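Local atomic coordinates of phage-related protein (Bordetella bronchiseptica RB50, PDB entry 3BJQ), a protein that is of unproven function but is probably a phage major capsid protein of the E type, a coat protein that builds the viral shell. Residues V143-V146 and R150-S153; P15-H20 and L107-V112. All coordinates share one frame; numbering follows the deposited sequence.

Contact 1: residues V143-V146 and R150-S153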
ATOM      1  N   VAL E 143     -24.280 -45.695  30.397  1.00 37.86           N
ATOM      2  CA  VAL E 143     -24.001 -46.897  31.168  1.00 39.53           C
ATOM      3  C   VAL E 143     -23.190 -46.478  32.388  1.00 40.33           C
ATOM      4  O   VAL E 143     -22.585 -45.407  32.407  1.00 39.35           O
ATOM      5  CB  VAL E 143     -23.245 -47.957  30.320  1.00 39.67           C
ATOM      6  CG1 VAL E 143     -21.779 -47.606  30.184  1.00 38.19           C
ATOM      7  CG2 VAL E 143     -23.402 -49.330  30.918  1.00 46.97           C
ATOM      8  N   LYS E 144     -23.242 -47.295  33.428  1.00 40.55           N
ATOM      9  CA  LYS E 144     -22.480 -47.072  34.637  1.00 41.62           C
ATOM     10  C   LYS E 144     -21.733 -48.356  34.915  1.00 42.12           C
ATOM     11  O   LYS E 144     -22.340 -49.370  35.220  1.00 41.48           O
ATOM     12  CB  LYS E 144     -23.409 -46.751  35.794  1.00 43.25           C
ATOM     13  CG  LYS E 144     -22.704 -46.206  36.995  1.00 45.30           C
ATOM     14  CD  LYS E 144     -23.701 -45.702  37.996  1.00 51.37           C
ATOM     15  CE  LYS E 144     -23.002 -45.149  39.209  1.00 57.46           C
ATOM     16  NZ  LYS E 144     -23.984 -44.655  40.199  1.00 62.23           N
ATOM     17  N   LEU E 145     -20.409 -48.305  34.786  1.00 41.38           N
ATOM     18  CA  LEU E 145     -19.591 -49.492  34.885  1.00 39.87           C
ATOM     19  C   LEU E 145     -19.339 -49.783  36.342  1.00 40.97           C
ATOM     20  O   LEU E 145     -18.937 -48.904  37.073  1.00 39.54           O
ATOM     21  CB  LEU E 145     -18.294 -49.295  34.099  1.00 38.31           C
ATOM     22  CG  LEU E 145     -18.485 -48.996  32.601  1.00 34.64           C
ATOM     23  CD1 LEU E 145     -17.133 -48.916  31.920  1.00 30.87           C
ATOM     24  CD2 LEU E 145     -19.395 -50.030  31.919  1.00 33.17           C
ATOM     25  N   VAL E 146     -19.603 -51.027  36.741  1.00 43.28           N
ATOM     26  CA  VAL E 146     -19.480 -51.490  38.120  1.00 44.31           C
ATOM     27  C   VAL E 146     -18.500 -52.663  38.186  1.00 44.48           C
ATOM     28  O   VAL E 146     -18.445 -53.501  37.271  1.00 43.65           O
ATOM     29  CB  VAL E 146     -20.851 -51.972  38.645  1.00 46.49           C
ATOM     30  CG1 VAL E 146     -20.719 -52.599  40.024  1.00 46.86           C
ATOM     31  CG2 VAL E 146     -21.853 -50.833  38.662  1.00 43.26           C
ATOM     32  N   ARG E 150     -15.423 -52.104  35.011  1.00 38.70           N
ATOM     33  CA  ARG E 150     -14.610 -50.890  34.999  1.00 37.68           C
ATOM     34  C   ARG E 150     -13.272 -51.174  34.328  1.00 37.73           C
ATOM     35  O   ARG E 150     -12.706 -52.260  34.496  1.00 38.63           O
ATOM     36  CB  ARG E 150     -14.380 -50.343  36.408  1.00 38.28           C
ATOM     37  CG  ARG E 150     -15.641 -49.913  37.083  1.00 36.77           C
ATOM     38  CD  ARG E 150     -15.384 -49.570  38.524  1.00 40.46           C
ATOM     39  NE  ARG E 150     -16.582 -49.008  39.129  1.00 37.93           N
ATOM     40  CZ  ARG E 150     -16.691 -48.633  40.396  1.00 42.23           C
ATOM     41  NH1 ARG E 150     -15.673 -48.764  41.226  1.00 45.01           N
ATOM     42  NH2 ARG E 150     -17.837 -48.124  40.825  1.00 41.57           N
ATOM     43  N   TRP E 151     -12.768 -50.175  33.599  1.00 36.53           N
ATOM     44  CA  TRP E 151     -11.623 -50.342  32.690  1.00 36.38           C
ATOM     45  C   TRP E 151     -10.298 -50.645  33.376  1.00 36.69           C
ATOM     46  O   TRP E 151      -9.324 -51.016  32.710  1.00 36.83           O
ATOM     47  CB  TRP E 151     -11.485 -49.092  31.811  1.00 36.12           C
ATOM     48  CG  TRP E 151     -12.607 -48.910  30.823  1.00 33.36           C
ATOM     49  CD1 TRP E 151     -13.820 -49.545  30.816  1.00 32.66           C
ATOM     50  CD2 TRP E 151     -12.636 -47.988  29.727  1.00 36.03           C
ATOM     51  NE1 TRP E 151     -14.568 -49.119  29.755  1.00 32.75           N
ATOM     52  CE2 TRP E 151     -13.882 -48.143  29.086  1.00 31.18           C
ATOM     53  CE3 TRP E 151     -11.721 -47.062  29.214  1.00 34.19           C
ATOM     54  CZ2 TRP E 151     -14.235 -47.418  27.964  1.00 31.08           C
ATOM     55  CZ3 TRP E 151     -12.071 -46.337  28.083  1.00 31.73           C
ATOM     56  CH2 TRP E 151     -13.315 -46.532  27.466  1.00 33.50           C
ATOM     57  N   THR E 152     -10.259 -50.418  34.685  1.00 37.69           N
ATOM     58  CA  THR E 152      -9.131 -50.769  35.532  1.00 38.51           C
ATOM     59  C   THR E 152      -9.030 -52.290  35.741  1.00 40.95           C
ATOM     60  O   THR E 152      -7.972 -52.799  36.109  1.00 41.89           O
ATOM     61  CB  THR E 152      -9.264 -50.097  36.896  1.00 38.02           C
ATOM     62  OG1 THR E 152     -10.578 -50.330  37.398  1.00 40.11           O
ATOM     63  CG2 THR E 152      -9.037 -48.585  36.770  1.00 35.38           C
ATOM     64  N   SER E 153     -10.133 -53.012  35.518  1.00 41.74           N
ATOM     65  CA  SER E 153     -10.119 -54.455  35.582  1.00 42.94           C
ATOM     66  C   SER E 153      -9.626 -55.073  34.266  1.00 43.80           C
ATOM     67  O   SER E 153     -10.055 -54.673  33.183  1.00 42.94           O
ATOM     68  CB  SER E 153     -11.514 -55.005  35.876  1.00 43.54           C
ATOM     69  OG  SER E 153     -11.524 -56.433  35.792  1.00 48.38           O
TER
HETATM   70  O   HOH W   1     -20.139 -47.610  39.142  1.00 42.77           O
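Arg150 reaches back to the main chain of Leu145 in a short-range contact, part polar and part apolar, where the chain leaves strand 142-144, at one edge of the six-stranded mixed sheet, and heads for helix 158-173. The arginine carries the polar half. Arg150 NE gives a nearly straight hydrogen bond to Leu145 O, 3.1 Å long with an N-H...O angle of 170°. The oxygen lies at the edge of the guanidinium, almost in its plane, whereas seen from the peptide the donor sits above the carbonyl plane. A chi1 of -64°, with CG anti to the carbonyl carbon, sets Arg150 CG 4.0 Å from Leu145 CB, and the extended chain from CG onward carries NE to the carbonyl. One water closes the arrangement: it donates to Leu145 O at 2.7 Å and accepts from Arg150 NH2 at 2.9 Å, so the carbonyl oxygen is gripped twice and the guanidinium is held from a second nitrogen. NH1 turns to Pro314 O in the C-terminal tail, which further fixes the rotation of the group.

The apolar half is Leu145 CD1, which meets the pyrrole part of the indole obliquely, 3.4 Å from Trp151 NE1 and 3.5 Å from Trp151 CD1. That NE1 is satisfied by Asp161 on helix 158-173, and the buried indole also packs on Val162 of this helix and on Ala189 and Cys190 of helix 184-191. Trp151 is itself the second residue of a tight turn, closed by Ser153 N to Arg150 O at 2.9 Å. The whole is a strand-to-helix connection tied by an arginine-to-carbonyl bond and containing a type I beta turn, Arg150 to Ser153, within the family region of phage major capsid protein E.

Contact 2: residues P15-H20 and L107-V112; sequences PILSTH and LGARSV
Gly108 and Ala109 are where helix 105-131 meets Leu17 and His20 of helix 15-22; the axes of the two short segments come within 10.1 Å at closest approach and cross at -45°. At Gly108 the backbone itself is the surface: Leu17 CD2 lies 3.8 Å from Gly108 C. The carbonyl of Gly108 is used twice on the same face of its plane, by Val112 N along the helix and by Ser111 OG, 2.6 Å from Gly108 O.

Ala109 takes both partners. Leu17 CD2 presses on its backbone, 3.4 Å from Ala109 N, and also touches its methyl. His20 is the second partner: its imidazole lays one face over that methyl, with Ala109 CB 3.8 Å from the centroid of the His20 ring and 12° off the normal, a CH-pi contact. His20 reaches across to the alanine because a chi1 of 172° swings its ring away from its own backbone N, and its NE2 bonds to Asn113 OD1 one turn further along helix 105-131.

Arg110 faces away and binds Pro256 O of the second subunit through NE. Ser111 and Val112 touch Ala89 of strand 87-92, Val112 also pointing toward helix 15-22, while Leu17 and Val112 both touch Val275 of strand 274-281, so helix 15-22 and helix 105-131 pack together against the mixed five-stranded sheet.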
ATOM      1  N   PRO E  15      -9.950  -2.346  20.833  1.00 40.18           N
ATOM      2  CA  PRO E  15     -10.009  -3.344  19.777  1.00 39.41           C
ATOM      3  C   PRO E  15      -8.780  -4.225  19.682  1.00 37.75           C
ATOM      4  O   PRO E  15      -8.890  -5.369  19.255  1.00 37.97           O
ATOM      5  CB  PRO E  15     -10.161  -2.503  18.500  1.00 39.66           C
ATOM      6  CG  PRO E  15      -9.623  -1.199  18.824  1.00 42.78           C
ATOM      7  CD  PRO E  15      -9.834  -0.980  20.291  1.00 43.19           C
ATOM      8  N   ILE E  16      -7.618  -3.690  20.043  1.00 37.31           N
ATOM      9  CA  ILE E  16      -6.382  -4.469  19.974  1.00 37.48           C
ATOM     10  C   ILE E  16      -6.374  -5.534  21.061  1.00 34.87           C
ATOM     11  O   ILE E  16      -6.061  -6.684  20.810  1.00 35.28           O
ATOM     12  CB  ILE E  16      -5.133  -3.565  20.119  1.00 39.77           C
ATOM     13  CG1 ILE E  16      -4.919  -2.734  18.845  1.00 43.11           C
ATOM     14  CG2 ILE E  16      -3.905  -4.402  20.412  1.00 37.17           C
ATOM     15  CD1 ILE E  16      -5.811  -1.532  18.739  1.00 49.36           C
ATOM     16  N   LEU E  17      -6.726  -5.152  22.278  1.00 33.77           N
ATOM     17  CA  LEU E  17      -6.764  -6.139  23.359  1.00 33.41           C
ATOM     18  C   LEU E  17      -7.930  -7.129  23.188  1.00 33.46           C
ATOM     19  O   LEU E  17      -7.804  -8.288  23.550  1.00 34.58           O
ATOM     20  CB  LEU E  17      -6.756  -5.468  24.730  1.00 34.97           C
ATOM     21  CG  LEU E  17      -5.428  -4.858  25.199  1.00 31.67           C
ATOM     22  CD1 LEU E  17      -5.650  -4.158  26.541  1.00 28.51           C
ATOM     23  CD2 LEU E  17      -4.363  -5.933  25.336  1.00 29.02           C
ATOM     24  N   SER E  18      -9.031  -6.682  22.590  1.00 33.09           N
ATOM     25  CA  SER E  18     -10.147  -7.559  22.257  1.00 31.48           C
ATOM     26  C   SER E  18      -9.732  -8.607  21.220  1.00 32.77           C
ATOM     27  O   SER E  18     -10.038  -9.787  21.358  1.00 30.42           O
ATOM     28  CB  SER E  18     -11.315  -6.737  21.756  1.00 32.15           C
ATOM     29  OG  SER E  18     -11.813  -5.955  22.835  1.00 32.99           O
ATOM     30  N   THR E  19      -9.016  -8.178  20.191  1.00 33.23           N
ATOM     31  CA  THR E  19      -8.476  -9.109  19.211  1.00 33.57           C
ATOM     32  C   THR E  19      -7.535 -10.087  19.903  1.00 34.56           C
ATOM     33  O   THR E  19      -7.596 -11.297  19.676  1.00 34.83           O
ATOM     34  CB  THR E  19      -7.793  -8.357  18.079  1.00 35.37           C
ATOM     35  OG1 THR E  19      -8.792  -7.576  17.412  1.00 36.90           O
ATOM     36  CG2 THR E  19      -7.101  -9.311  17.082  1.00 35.10           C
ATOM     37  N   HIS E  20      -6.676  -9.585  20.774  1.00 35.63           N
ATOM     38  CA  HIS E  20      -5.812 -10.488  21.546  1.00 34.95           C
ATOM     39  C   HIS E  20      -6.611 -11.522  22.371  1.00 33.85           C
ATOM     40  O   HIS E  20      -6.275 -12.702  22.348  1.00 35.69           O
ATOM     41  CB  HIS E  20      -4.864  -9.696  22.436  1.00 34.85           C
ATOM     42  CG  HIS E  20      -4.082 -10.550  23.381  1.00 38.11           C
ATOM     43  ND1 HIS E  20      -2.872 -11.115  23.040  1.00 42.07           N
ATOM     44  CD2 HIS E  20      -4.349 -10.961  24.646  1.00 44.66           C
ATOM     45  CE1 HIS E  20      -2.419 -11.823  24.063  1.00 44.65           C
ATOM     46  NE2 HIS E  20      -3.297 -11.749  25.049  1.00 44.75           N
ATOM     47  N   LEU E 107       1.786  -5.259  28.604  1.00 35.39           N
ATOM     48  CA  LEU E 107       1.329  -5.364  29.993  1.00 33.77           C
ATOM     49  C   LEU E 107      -0.191  -5.567  30.091  1.00 32.70           C
ATOM     50  O   LEU E 107      -0.669  -6.373  30.873  1.00 34.03           O
ATOM     51  CB  LEU E 107       1.745  -4.152  30.779  1.00 32.24           C
ATOM     52  CG  LEU E 107       3.221  -3.972  31.150  1.00 35.93           C
ATOM     53  CD1 LEU E 107       3.326  -2.755  32.095  1.00 32.42           C
ATOM     54  CD2 LEU E 107       3.802  -5.213  31.791  1.00 39.75           C
ATOM     55  N   GLY E 108      -0.947  -4.849  29.276  1.00 32.58           N
ATOM     56  CA  GLY E 108      -2.397  -5.021  29.199  1.00 31.66           C
ATOM     57  C   GLY E 108      -2.826  -6.410  28.774  1.00 31.23           C
ATOM     58  O   GLY E 108      -3.748  -6.987  29.362  1.00 31.17           O
ATOM     59  N   ALA E 109      -2.153  -6.951  27.756  1.00 31.08           N
ATOM     60  CA  ALA E 109      -2.429  -8.297  27.275  1.00 29.57           C
ATOM     61  C   ALA E 109      -2.213  -9.320  28.381  1.00 28.08           C
ATOM     62  O   ALA E 109      -3.046 -10.176  28.593  1.00 28.43           O
ATOM     63  CB  ALA E 109      -1.567  -8.632  26.059  1.00 29.41           C
ATOM     64  N   ARG E 110      -1.101  -9.212  29.094  1.00 28.71           N
ATOM     65  CA  ARG E 110      -0.797 -10.120  30.206  1.00 28.42           C
ATOM     66  C   ARG E 110      -1.838 -10.074  31.325  1.00 28.63           C
ATOM     67  O   ARG E 110      -2.260 -11.103  31.844  1.00 28.47           O
ATOM     68  CB  ARG E 110       0.579  -9.808  30.782  1.00 26.37           C
ATOM     69  CG  ARG E 110       1.695 -10.266  29.883  1.00 29.80           C
ATOM     70  CD  ARG E 110       3.055  -9.598  30.173  1.00 30.08           C
ATOM     71  NE  ARG E 110       4.113 -10.321  29.468  1.00 34.68           N
ATOM     72  CZ  ARG E 110       4.265 -10.322  28.142  1.00 39.21           C
ATOM     73  NH1 ARG E 110       3.452  -9.611  27.370  1.00 38.16           N
ATOM     74  NH2 ARG E 110       5.238 -11.039  27.574  1.00 34.47           N
ATOM     75  N   SER E 111      -2.250  -8.872  31.692  1.00 29.75           N
ATOM     76  CA  SER E 111      -3.284  -8.711  32.719  1.00 29.52           C
ATOM     77  C   SER E 111      -4.601  -9.363  32.295  1.00 31.26           C
ATOM     78  O   SER E 111      -5.320  -9.928  33.116  1.00 31.03           O
ATOM     79  CB  SER E 111      -3.519  -7.230  33.006  1.00 29.35           C
ATOM     80  OG  SER E 111      -4.209  -6.606  31.921  1.00 26.94           O
ATOM     81  N   VAL E 112      -4.903  -9.291  31.002  1.00 30.90           N
ATOM     82  CA  VAL E 112      -6.146  -9.847  30.453  1.00 29.65           C
ATOM     83  C   VAL E 112      -6.134 -11.375  30.446  1.00 30.62           C
ATOM     84  O   VAL E 112      -7.157 -12.013  30.746  1.00 30.12           O
ATOM     85  CB  VAL E 112      -6.427  -9.287  29.037  1.00 29.63           C
ATOM     86  CG1 VAL E 112      -7.459 -10.143  28.297  1.00 29.27           C
ATOM     87  CG2 VAL E 112      -6.884  -7.825  29.142  1.00 28.46           C
TER

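The two contacts lie on opposite sides of the chain's centre, about 45 Å apart between their centres, and share no element, although helix 105-131 of contact 2 is followed directly in the chain by strand 142-144 of contact 1. Contact 1 is local and partly buried, with just three residues between its segments, and relies on a directed bond and a water at a main-chain carbonyl, beside a leucine-tryptophan contact. Contact 2 is buried and joins segments with 86 residues between them, through methyl groups and a ring face. Their surroundings differ too: the C-terminal tail adjoins 150-153, whereas a second subunit reaches the helices of contact 2.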